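Local coordinates for protein cytochrome c (Rhodothermus marinus, PDB 3CP5) that probably carries electrons through a single covalently bound heme c whose iron has two axial protein ligands, at residues A[39-44]-A[115-120]; A[62-65]-A[71-74]. All coordinates share one frame; numbering follows the deposited sequence. Where two conformers were deposited one is given.

Contact 1 (A[39-44]-A[115-120]); sequences QLFNTY and EYLRQV. With HEC (heme c), chain C.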
ATOM      1  N   GLN A  39      12.314  -3.739  -5.488  1.00  9.38           N
ATOM      2  CA  GLN A  39      13.466  -3.461  -4.641  1.00 10.09           C
ATOM      3  C   GLN A  39      13.016  -2.713  -3.401  1.00  8.96           C
ATOM      4  O   GLN A  39      13.460  -3.021  -2.290  1.00  9.48           O
ATOM      5  CB  GLN A  39      14.502  -2.651  -5.402  1.00 12.58           C
ATOM      6  CG  GLN A  39      15.081  -3.385  -6.599  1.00 22.23           C
ATOM      7  CD  GLN A  39      15.943  -2.436  -7.429  1.00 31.25           C
ATOM      8  OE1 GLN A  39      15.882  -1.204  -7.304  1.00 36.35           O
ATOM      9  NE2 GLN A  39      16.759  -3.043  -8.268  1.00 48.16           N
ATOM     10  N   LEU A  40      12.170  -1.727  -3.556  1.00  8.44           N
ATOM     11  CA  LEU A  40      11.748  -0.932  -2.400  1.00  8.82           C
ATOM     12  C   LEU A  40      10.847  -1.735  -1.469  1.00  7.69           C
ATOM     13  O   LEU A  40      10.953  -1.608  -0.261  1.00  9.12           O
ATOM     14  CB  LEU A  40      10.953   0.275  -2.922  1.00  8.21           C
ATOM     15  CG  LEU A  40      11.766   1.405  -3.501  1.00  8.23           C
ATOM     16  CD1 LEU A  40      10.872   2.353  -4.297  1.00 10.51           C
ATOM     17  CD2 LEU A  40      12.610   2.151  -2.481  1.00 15.02           C
ATOM     18  N   PHE A  41      10.066  -2.665  -1.997  1.00  7.97           N
ATOM     19  CA  PHE A  41       9.227  -3.517  -1.180  1.00  7.63           C
ATOM     20  C   PHE A  41      10.101  -4.436  -0.312  1.00  8.36           C
ATOM     21  O   PHE A  41       9.841  -4.622   0.867  1.00  8.59           O
ATOM     22  CB  PHE A  41       8.271  -4.309  -2.067  1.00  8.13           C
ATOM     23  CG  PHE A  41       7.235  -5.137  -1.331  1.00  7.98           C
ATOM     24  CD1 PHE A  41       5.985  -4.637  -1.029  1.00 10.08           C
ATOM     25  CD2 PHE A  41       7.535  -6.445  -0.951  1.00 10.65           C
ATOM     26  CE1 PHE A  41       5.033  -5.362  -0.377  1.00  9.41           C
ATOM     27  CE2 PHE A  41       6.597  -7.160  -0.270  1.00 11.51           C
ATOM     28  CZ  PHE A  41       5.362  -6.646   0.032  1.00 11.33           C
ATOM     29  N   ASN A  42      11.137  -4.995  -0.929  0.50  8.21           N
ATOM     30  CA  ASN A  42      12.092  -5.793  -0.169  0.50  9.00           C
ATOM     31  C   ASN A  42      12.695  -5.014   0.988  0.50  8.75           C
ATOM     32  O   ASN A  42      12.839  -5.508   2.107  0.50  9.85           O
ATOM     33  CB  ASN A  42      13.207  -6.300  -1.103  0.50  8.54           C
ATOM     34  CG  ASN A  42      14.180  -7.111  -0.250  0.50 10.41           C
ATOM     35  OD1 ASN A  42      15.196  -6.602   0.198  0.50 18.52           O
ATOM     36  ND2 ASN A  42      13.871  -8.359   0.016  0.50 14.92           N
ATOM     37  N   THR A  43      13.053  -3.763   0.706  1.00  8.72           N
ATOM     38  CA  THR A  43      13.717  -2.904   1.680  1.00  9.80           C
ATOM     39  C   THR A  43      12.816  -2.464   2.830  1.00  8.24           C
ATOM     40  O   THR A  43      13.182  -2.467   4.014  1.00 11.03           O
ATOM     41  CB  THR A  43      14.229  -1.614   0.944  1.00  9.49           C
ATOM     42  OG1 THR A  43      15.220  -1.990  -0.021  1.00 13.71           O
ATOM     43  CG2 THR A  43      14.849  -0.635   1.892  1.00 11.25           C
ATOM     44  N   TYR A  44      11.580  -2.057   2.499  1.00  8.22           N
ATOM     45  CA  TYR A  44      10.671  -1.421   3.436  1.00  7.79           C
ATOM     46  C   TYR A  44       9.553  -2.316   3.967  1.00  7.73           C
ATOM     47  O   TYR A  44       9.006  -1.985   5.037  1.00  9.80           O
ATOM     48  CB  TYR A  44      10.035  -0.175   2.827  1.00  9.52           C
ATOM     49  CG  TYR A  44      10.874   1.064   2.664  1.00  8.82           C
ATOM     50  CD1 TYR A  44      11.673   1.315   1.568  1.00  8.93           C
ATOM     51  CD2 TYR A  44      10.876   2.047   3.655  1.00  9.46           C
ATOM     52  CE1 TYR A  44      12.432   2.461   1.458  1.00  8.37           C
ATOM     53  CE2 TYR A  44      11.619   3.205   3.543  1.00  8.90           C
ATOM     54  CZ  TYR A  44      12.415   3.418   2.439  1.00  8.04           C
ATOM     55  OH  TYR A  44      13.161   4.566   2.287  1.00  8.47           O
ATOM     56  N   GLU A 115       3.153   0.295  -8.187  1.00  8.01           N
ATOM     57  CA  GLU A 115       3.363  -0.332  -9.479  1.00  7.61           C
ATOM     58  C   GLU A 115       3.763  -1.809  -9.338  1.00  7.91           C
ATOM     59  O   GLU A 115       3.253  -2.693 -10.070  1.00  8.27           O
ATOM     60  CB  GLU A 115       4.379   0.417 -10.342  1.00  8.63           C
ATOM     61  CG  GLU A 115       4.162   0.137 -11.804  1.00  9.65           C
ATOM     62  CD  GLU A 115       3.035   0.868 -12.488  1.00 13.01           C
ATOM     63  OE1 GLU A 115       3.095   0.971 -13.733  1.00 14.85           O
ATOM     64  OE2 GLU A 115       2.123   1.362 -11.792  1.00 11.73           O
ATOM     65  N   TYR A 116       4.655  -2.100  -8.401  1.00  7.22           N
ATOM     66  CA  TYR A 116       5.002  -3.467  -8.070  1.00  7.70           C
ATOM     67  C   TYR A 116       3.801  -4.272  -7.602  1.00  7.99           C
ATOM     68  O   TYR A 116       3.560  -5.416  -8.028  1.00  8.09           O
ATOM     69  CB  TYR A 116       6.120  -3.495  -7.037  1.00  9.59           C
ATOM     70  CG  TYR A 116       6.426  -4.887  -6.499  1.00  8.23           C
ATOM     71  CD1 TYR A 116       6.942  -5.869  -7.316  1.00 10.61           C
ATOM     72  CD2 TYR A 116       6.226  -5.237  -5.186  1.00 10.83           C
ATOM     73  CE1 TYR A 116       7.240  -7.147  -6.826  1.00 12.18           C
ATOM     74  CE2 TYR A 116       6.504  -6.478  -4.685  1.00 10.13           C
ATOM     75  CZ  TYR A 116       7.020  -7.447  -5.505  1.00 10.80           C
ATOM     76  OH  TYR A 116       7.288  -8.695  -5.037  1.00 15.78           O
ATOM     77  N   LEU A 117       2.983  -3.708  -6.737  1.00  7.92           N
ATOM     78  CA  LEU A 117       1.762  -4.354  -6.269  1.00  7.58           C
ATOM     79  C   LEU A 117       0.764  -4.634  -7.391  1.00  9.61           C
ATOM     80  O   LEU A 117       0.128  -5.671  -7.443  1.00  8.27           O
ATOM     81  CB  LEU A 117       1.143  -3.594  -5.097  1.00  7.44           C
ATOM     82  CG  LEU A 117       1.962  -3.563  -3.811  1.00  8.68           C
ATOM     83  CD1 LEU A 117       1.373  -2.562  -2.834  1.00 10.78           C
ATOM     84  CD2 LEU A 117       2.020  -4.922  -3.151  1.00 11.72           C
ATOM     85  N   ARG A 118       0.625  -3.750  -8.384  1.00  8.69           N
ATOM     86  CA  ARG A 118      -0.183  -4.006  -9.585  1.00  9.41           C
ATOM     87  C   ARG A 118       0.393  -5.196 -10.356  1.00  9.49           C
ATOM     88  O   ARG A 118      -0.339  -6.058 -10.850  1.00 10.75           O
ATOM     89  CB  ARG A 118      -0.230  -2.764 -10.482  1.00 11.23           C
ATOM     90  CG  ARG A 118      -0.916  -1.556  -9.852  1.00 14.39           C
ATOM     91  CD  ARG A 118      -0.845  -0.320 -10.751  1.00 19.69           C
ATOM     92  NE  ARG A 118      -1.620  -0.430 -11.986  1.00 30.75           N
ATOM     93  CZ  ARG A 118      -1.366  -0.001 -13.196  1.00 30.87           C
ATOM     94  NH1 ARG A 118      -0.253   0.633 -13.546  1.00 27.12           N
ATOM     95  NH2 ARG A 118      -2.212  -0.181 -14.190  1.00 32.48           N
ATOM     96  N   GLN A 119       1.717  -5.284 -10.442  1.00  8.87           N
ATOM     97  CA  GLN A 119       2.356  -6.367 -11.130  1.00  9.10           C
ATOM     98  C   GLN A 119       2.174  -7.720 -10.469  1.00  9.78           C
ATOM     99  O   GLN A 119       1.865  -8.716 -11.142  1.00 10.73           O
ATOM    100  CB  GLN A 119       3.859  -6.093 -11.294  1.00 10.50           C
ATOM    101  CG  GLN A 119       4.582  -7.166 -12.137  1.00 11.70           C
ATOM    102  CD  GLN A 119       4.113  -7.173 -13.566  1.00 12.72           C
ATOM    103  OE1 GLN A 119       4.259  -6.177 -14.278  1.00 16.43           O
ATOM    104  NE2 GLN A 119       3.566  -8.293 -14.020  1.00 14.54           N
ATOM    105  N   VAL A 120       2.351  -7.817  -9.169  1.00  8.15           N
ATOM    106  CA  VAL A 120       2.191  -9.105  -8.520  1.00  8.83           C
ATOM    107  C   VAL A 120       0.747  -9.584  -8.545  1.00  8.70           C
ATOM    108  O   VAL A 120       0.535 -10.794  -8.571  1.00  9.81           O
ATOM    109  CB  VAL A 120       2.760  -9.117  -7.088  1.00  9.94           C
ATOM    110  CG1 VAL A 120       4.245  -8.776  -7.063  1.00 11.81           C
ATOM    111  CG2 VAL A 120       2.048  -8.168  -6.165  1.00 10.42           C
TER
HETATM  112 FE   HEC C 202       1.913  -2.636   6.115  1.00  7.67          FE
HETATM  113  CHA HEC C 202      -1.426  -3.023   6.740  1.00  7.63           C
HETATM  114  CHB HEC C 202       1.248  -1.933   2.847  1.00  6.66           C
HETATM  115  CHC HEC C 202       5.233  -1.920   5.626  1.00  7.17           C
HETATM  116  CHD HEC C 202       2.633  -3.888   9.178  1.00  8.14           C
HETATM  117  NA  HEC C 202       0.255  -2.531   5.026  1.00  8.23           N
HETATM  118  C1A HEC C 202      -1.070  -2.663   5.448  1.00  7.66           C
HETATM  119  C2A HEC C 202      -1.953  -2.337   4.355  1.00  7.06           C
HETATM  120  C3A HEC C 202      -1.216  -2.066   3.269  1.00  6.76           C
HETATM  121  C4A HEC C 202       0.171  -2.159   3.704  1.00  6.59           C
HETATM  122  CMA HEC C 202      -1.692  -1.703   1.845  1.00  8.64           C
HETATM  123  CAA HEC C 202      -3.495  -2.471   4.353  1.00  8.18           C
HETATM  124  CBA HEC C 202      -3.982  -3.837   3.865  1.00  7.98           C
HETATM  125  CGA HEC C 202      -5.474  -3.896   3.640  1.00  9.63           C
HETATM  126  O1A HEC C 202      -5.994  -5.049   3.478  1.00 10.99           O
HETATM  127  O2A HEC C 202      -6.126  -2.821   3.567  1.00  9.59           O
HETATM  128  NB  HEC C 202       3.045  -2.102   4.557  1.00  7.32           N
HETATM  129  C1B HEC C 202       2.588  -1.988   3.258  1.00  7.10           C
HETATM  130  C2B HEC C 202       3.691  -1.646   2.399  1.00  7.86           C
HETATM  131  C3B HEC C 202       4.820  -1.551   3.161  1.00  6.72           C
HETATM  132  C4B HEC C 202       4.399  -1.840   4.517  1.00  6.32           C
HETATM  133  CMB HEC C 202       3.531  -1.463   0.869  1.00  9.84           C
HETATM  134  CAB HEC C 202       6.215  -1.050   2.738  1.00  7.94           C
HETATM  135  CBB HEC C 202       6.221   0.251   2.185  1.00  9.00           C
HETATM  136  NC  HEC C 202       3.578  -2.790   7.207  1.00  7.11           N
HETATM  137  C1C HEC C 202       4.877  -2.413   6.869  1.00  7.58           C
HETATM  138  C2C HEC C 202       5.795  -2.706   7.952  1.00  9.35           C
HETATM  139  C3C HEC C 202       5.085  -3.259   8.948  1.00  9.05           C
HETATM  140  C4C HEC C 202       3.726  -3.368   8.472  1.00  8.40           C
HETATM  141  CMC HEC C 202       7.306  -2.612   7.790  1.00  9.16           C
HETATM  142  CAC HEC C 202       5.605  -3.973  10.232  1.00  9.45           C
HETATM  143  CBC HEC C 202       6.385  -3.128  11.067  1.00 12.15           C
HETATM  144  ND  HEC C 202       0.806  -3.300   7.641  1.00  8.27           N
HETATM  145  C1D HEC C 202       1.303  -3.804   8.837  1.00  8.63           C
HETATM  146  C2D HEC C 202       0.183  -4.227   9.681  1.00  7.92           C
HETATM  147  C3D HEC C 202      -0.936  -3.877   9.035  1.00  7.84           C
HETATM  148  C4D HEC C 202      -0.540  -3.379   7.733  1.00  8.59           C
HETATM  149  CMD HEC C 202       0.421  -4.828  11.093  1.00  9.36           C
HETATM  150  CAD HEC C 202      -2.401  -3.953   9.501  1.00  9.08           C
HETATM  151  CBD HEC C 202      -2.817  -2.600  10.130  1.00  9.79           C
HETATM  152  CGD HEC C 202      -1.968  -2.333  11.352  1.00  9.60           C
HETATM  153  O1D HEC C 202      -1.222  -1.311  11.374  1.00 10.88           O
HETATM  154  O2D HEC C 202      -2.068  -3.211  12.290  1.00 11.49           O
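F41 and Y116 carry the aromatic part of this contact, in which helix 31-44, which leads into the heme-attachment residues, meets the C-terminal helix 107-123. CE2 of Y116 lies over one face of the F41 ring, 3.7 Å from F41 CG, while Y116 CD2 reaches F41 CB at 3.8 Å. The rings meet obliquely, their planes inclined at 51° and their centroids 5.4 Å apart. Both side chains leave their helices with CG opposite the backbone N (chi1 -174° for F41, 173° for Y116), which brings each ring into the space between the two axes. V120 CG1, one turn further along, rests on a face of the Y116 ring near its rim.

The aliphatic part is smaller: CD2 of L117 approaches F41 CE1 at 4.1 Å, the two side chains crossing nearly at right angles.

The heme methyl CMB lies obliquely to the F41 ring. At the end of helix 31-44, Y44 CB packs 3.9 Å from heme CBB, and F41 lies close to C45, a covalent heme anchor, and to the axial ligand H49.

No hydrogen bond or salt bridge joins the two segments, so their direct attachment rests on apolar surface and shape, consistent with a hydrophobic wall beside the heme.

Contact 2 (A[62-65]-A[71-74]); sequences DVTK and YIMN. With HEC (heme c), chain C.
Y71 OH donates a 2.7 Å hydrogen bond to O2A of a heme propionate, the shortest polar link here. The carboxylate oxygen sits at the edge of the phenol, near the ring plane, and Y71 CE2 is also close to O2A at 3.2 Å. With CG opposite the backbone N (chi1 174°), the ring extends from its helix to the propionate at the heme edge. H86 meets the Y71 ring edge-to-face, and R67 gives the heme a further hydrogen bond. A phenylalanine in place of Y71 would probably leave the propionate oxygen without this hydroxyl donor and let its carboxylate turn more readily.

Between the protein segments the contact is apolar and centres on the end of I72. Its CD1 lies 3.7 Å from T64 CG2, where the two side chains cross at about a right angle. The same methyl faces V63 tip to tip, 4.0 Å from V63 CG1, and also rests against the V63 carbonyl oxygen. An extended I72 chain (chi2 164°) carries CD1 far enough to fill the angle between V63 and T64. V63 divides its two methyls between protein and cofactor: while CG1 meets I72, CG2 packs 3.9 Å from the heme methyl CMA. I72 and V63 thus form a buried apolar patch beside the heme, and Y71 supplies the polar anchor at its propionate.

The short helix 63-66 and helix 69-77 follow one another closely in the chain and meet through these residues. L117 of helix 107-123 packs on V63 and T64, A121 of that helix also touches T64, and helix 87-96 borders Y71 through V88, M89 and L92.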
ATOM      1  N   ASP A  62      -3.072  -9.467  -3.451  1.00 11.77           N
ATOM      2  CA  ASP A  62      -4.292  -8.972  -4.086  1.00 12.24           C
ATOM      3  C   ASP A  62      -4.741  -7.652  -3.508  1.00  8.84           C
ATOM      4  O   ASP A  62      -5.897  -7.266  -3.770  1.00 10.22           O
ATOM      5  CB  ASP A  62      -5.376 -10.043  -4.077  1.00 18.14           C
ATOM      6  CG  ASP A  62      -5.041 -11.109  -5.135  1.00 27.61           C
ATOM      7  OD1 ASP A  62      -4.347 -11.004  -6.174  1.00 26.78           O
ATOM      8  OD2 ASP A  62      -5.534 -12.220  -4.882  1.00 45.12           O
ATOM      9  N   VAL A  63      -3.888  -6.878  -2.863  1.00  8.82           N
ATOM     10  CA  VAL A  63      -4.357  -5.596  -2.258  1.00  8.03           C
ATOM     11  C   VAL A  63      -4.870  -4.623  -3.299  1.00  9.50           C
ATOM     12  O   VAL A  63      -5.841  -3.905  -3.011  1.00 10.38           O
ATOM     13  CB  VAL A  63      -3.287  -4.992  -1.352  1.00  8.48           C
ATOM     14  CG1 VAL A  63      -2.133  -4.352  -2.096  1.00  8.37           C
ATOM     15  CG2 VAL A  63      -3.958  -3.992  -0.418  1.00  9.95           C
ATOM     16  N   THR A  64      -4.293  -4.573  -4.506  1.00  9.44           N
ATOM     17  CA  THR A  64      -4.814  -3.698  -5.552  1.00  9.03           C
ATOM     18  C   THR A  64      -6.144  -4.179  -6.157  1.00 12.56           C
ATOM     19  O   THR A  64      -6.778  -3.395  -6.886  1.00 14.02           O
ATOM     20  CB  THR A  64      -3.809  -3.456  -6.675  1.00 10.65           C
ATOM     21  OG1 THR A  64      -3.450  -4.706  -7.316  1.00 12.47           O
ATOM     22  CG2 THR A  64      -2.582  -2.748  -6.113  1.00 10.81           C
ATOM     23  N   LYS A  65      -6.596  -5.403  -5.852  1.00 12.11           N
ATOM     24  CA  LYS A  65      -7.882  -5.896  -6.283  1.00 12.32           C
ATOM     25  C   LYS A  65      -8.954  -5.621  -5.254  1.00 15.44           C
ATOM     26  O   LYS A  65     -10.138  -5.631  -5.536  1.00 21.19           O
ATOM     27  CB  LYS A  65      -7.856  -7.416  -6.561  1.00 13.23           C
ATOM     28  CG  LYS A  65      -6.891  -7.805  -7.662  1.00 16.68           C
ATOM     29  CD  LYS A  65      -6.972  -9.284  -7.900  1.00 26.08           C
ATOM     30  CE  LYS A  65      -6.126  -9.715  -9.075  1.00 35.55           C
ATOM     31  NZ  LYS A  65      -6.834 -10.842  -9.783  1.00 50.32           N
ATOM     32  N   TYR A  71      -5.979   4.804  -1.302  1.00  8.30           N
ATOM     33  CA  TYR A  71      -5.831   4.123  -0.020  1.00  8.13           C
ATOM     34  C   TYR A  71      -4.467   3.505   0.146  1.00  8.86           C
ATOM     35  O   TYR A  71      -3.844   3.661   1.178  1.00  7.77           O
ATOM     36  CB  TYR A  71      -6.938   3.075   0.136  1.00  9.13           C
ATOM     37  CG  TYR A  71      -6.853   2.175   1.353  1.00  8.38           C
ATOM     38  CD1 TYR A  71      -7.481   2.506   2.547  1.00  9.67           C
ATOM     39  CD2 TYR A  71      -6.146   0.990   1.329  1.00  8.12           C
ATOM     40  CE1 TYR A  71      -7.377   1.663   3.641  1.00  9.44           C
ATOM     41  CE2 TYR A  71      -6.033   0.125   2.387  1.00  8.98           C
ATOM     42  CZ  TYR A  71      -6.670   0.471   3.553  1.00  8.90           C
ATOM     43  OH  TYR A  71      -6.573  -0.374   4.639  1.00  9.94           O
ATOM     44  N   ILE A  72      -4.012   2.735  -0.836  1.00  7.71           N
ATOM     45  CA  ILE A  72      -2.750   2.046  -0.657  1.00  7.75           C
ATOM     46  C   ILE A  72      -1.594   3.032  -0.521  1.00  8.08           C
ATOM     47  O   ILE A  72      -0.728   2.840   0.324  1.00  7.82           O
ATOM     48  CB  ILE A  72      -2.533   1.091  -1.834  1.00  8.55           C
ATOM     49  CG1 ILE A  72      -3.584  -0.035  -1.850  1.00  8.24           C
ATOM     50  CG2 ILE A  72      -1.131   0.484  -1.836  1.00  8.83           C
ATOM     51  CD1 ILE A  72      -3.659  -0.785  -3.176  1.00  8.20           C
ATOM     52  N   MET A  73      -1.553   4.105  -1.323  1.00  7.91           N
ATOM     53  CA  MET A  73      -0.517   5.134  -1.206  1.00  7.99           C
ATOM     54  C   MET A  73      -0.528   5.782   0.161  1.00  7.11           C
ATOM     55  O   MET A  73       0.531   5.989   0.771  1.00  8.20           O
ATOM     56  CB  MET A  73      -0.721   6.227  -2.280  1.00  8.82           C
ATOM     57  CG  MET A  73      -0.546   5.720  -3.699  1.00 10.71           C
ATOM     58  SD  MET A  73       1.210   5.578  -4.091  0.86  8.56           S
ATOM     59  CE  MET A  73       1.653   7.298  -4.245  0.86  9.99           C
ATOM     60  N   ASN A  74      -1.713   6.105   0.695  1.00  7.88           N
ATOM     61  CA  ASN A  74      -1.746   6.822   1.985  1.00  8.04           C
ATOM     62  C   ASN A  74      -1.469   5.935   3.188  1.00  7.08           C
ATOM     63  O   ASN A  74      -0.992   6.410   4.211  1.00  8.05           O
ATOM     64  CB  ASN A  74      -3.084   7.563   2.087  1.00  8.02           C
ATOM     65  CG  ASN A  74      -3.100   8.784   1.197  1.00  6.99           C
ATOM     66  OD1 ASN A  74      -2.066   9.290   0.757  1.00  9.37           O
ATOM     67  ND2 ASN A  74      -4.247   9.310   0.875  1.00  9.10           N
TER
HETATM   68 FE   HEC C 202       1.913  -2.636   6.115  1.00  7.67          FE
HETATM   69  CHA HEC C 202      -1.426  -3.023   6.740  1.00  7.63           C
HETATM   70  CHB HEC C 202       1.248  -1.933   2.847  1.00  6.66           C
HETATM   71  CHC HEC C 202       5.233  -1.920   5.626  1.00  7.17           C
HETATM   72  CHD HEC C 202       2.633  -3.888   9.178  1.00  8.14           C
HETATM   73  NA  HEC C 202       0.255  -2.531   5.026  1.00  8.23           N
HETATM   74  C1A HEC C 202      -1.070  -2.663   5.448  1.00  7.66           C
HETATM   75  C2A HEC C 202      -1.953  -2.337   4.355  1.00  7.06           C
HETATM   76  C3A HEC C 202      -1.216  -2.066   3.269  1.00  6.76           C
HETATM   77  C4A HEC C 202       0.171  -2.159   3.704  1.00  6.59           C
HETATM   78  CMA HEC C 202      -1.692  -1.703   1.845  1.00  8.64           C
HETATM   79  CAA HEC C 202      -3.495  -2.471   4.353  1.00  8.18           C
HETATM   80  CBA HEC C 202      -3.982  -3.837   3.865  1.00  7.98           C
HETATM   81  CGA HEC C 202      -5.474  -3.896   3.640  1.00  9.63           C
HETATM   82  O1A HEC C 202      -5.994  -5.049   3.478  1.00 10.99           O
HETATM   83  O2A HEC C 202      -6.126  -2.821   3.567  1.00  9.59           O
HETATM   84  NB  HEC C 202       3.045  -2.102   4.557  1.00  7.32           N
HETATM   85  C1B HEC C 202       2.588  -1.988   3.258  1.00  7.10           C
HETATM   86  C2B HEC C 202       3.691  -1.646   2.399  1.00  7.86           C
HETATM   87  C3B HEC C 202       4.820  -1.551   3.161  1.00  6.72           C
HETATM   88  C4B HEC C 202       4.399  -1.840   4.517  1.00  6.32           C
HETATM   89  CMB HEC C 202       3.531  -1.463   0.869  1.00  9.84           C
HETATM   90  CAB HEC C 202       6.215  -1.050   2.738  1.00  7.94           C
HETATM   91  CBB HEC C 202       6.221   0.251   2.185  1.00  9.00           C
HETATM   92  NC  HEC C 202       3.578  -2.790   7.207  1.00  7.11           N
HETATM   93  C1C HEC C 202       4.877  -2.413   6.869  1.00  7.58           C
HETATM   94  C2C HEC C 202       5.795  -2.706   7.952  1.00  9.35           C
HETATM   95  C3C HEC C 202       5.085  -3.259   8.948  1.00  9.05           C
HETATM   96  C4C HEC C 202       3.726  -3.368   8.472  1.00  8.40           C
HETATM   97  CMC HEC C 202       7.306  -2.612   7.790  1.00  9.16           C
HETATM   98  CAC HEC C 202       5.605  -3.973  10.232  1.00  9.45           C
HETATM   99  CBC HEC C 202       6.385  -3.128  11.067  1.00 12.15           C
HETATM  100  ND  HEC C 202       0.806  -3.300   7.641  1.00  8.27           N
HETATM  101  C1D HEC C 202       1.303  -3.804   8.837  1.00  8.63           C
HETATM  102  C2D HEC C 202       0.183  -4.227   9.681  1.00  7.92           C
HETATM  103  C3D HEC C 202      -0.936  -3.877   9.035  1.00  7.84           C
HETATM  104  C4D HEC C 202      -0.540  -3.379   7.733  1.00  8.59           C
HETATM  105  CMD HEC C 202       0.421  -4.828  11.093  1.00  9.36           C
HETATM  106  CAD HEC C 202      -2.401  -3.953   9.501  1.00  9.08           C
HETATM  107  CBD HEC C 202      -2.817  -2.600  10.130  1.00  9.79           C
HETATM  108  CGD HEC C 202      -1.968  -2.333  11.352  1.00  9.60           C
HETATM  109  O1D HEC C 202      -1.222  -1.311  11.374  1.00 10.88           O
HETATM  110  O2D HEC C 202      -2.068  -3.211  12.290  1.00 11.49           O

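In the fold
From the N terminus, the chain first reaches 39-44, at the end of helix 31-44, then passes the heme-attachment residues C45, C48 and H49. It next enters helix 63-66, and contact 2 closes a short loop when 71-74 on helix 69-77 returns to 62-65. Only after the axial ligand M100 does helix 107-123 bring 115-120 back to 39-44, so contact 1 closes a long loop that encloses the short one without crossing it. The contact centres lie about 12 Å apart, and L117 bridges them: its CD1 is 4.0 Å from V63 CG1. Both border the heme, tying helices 31-44 and 107-123 to helices 63-66 and 69-77, next to the heme propionate that Y71 binds.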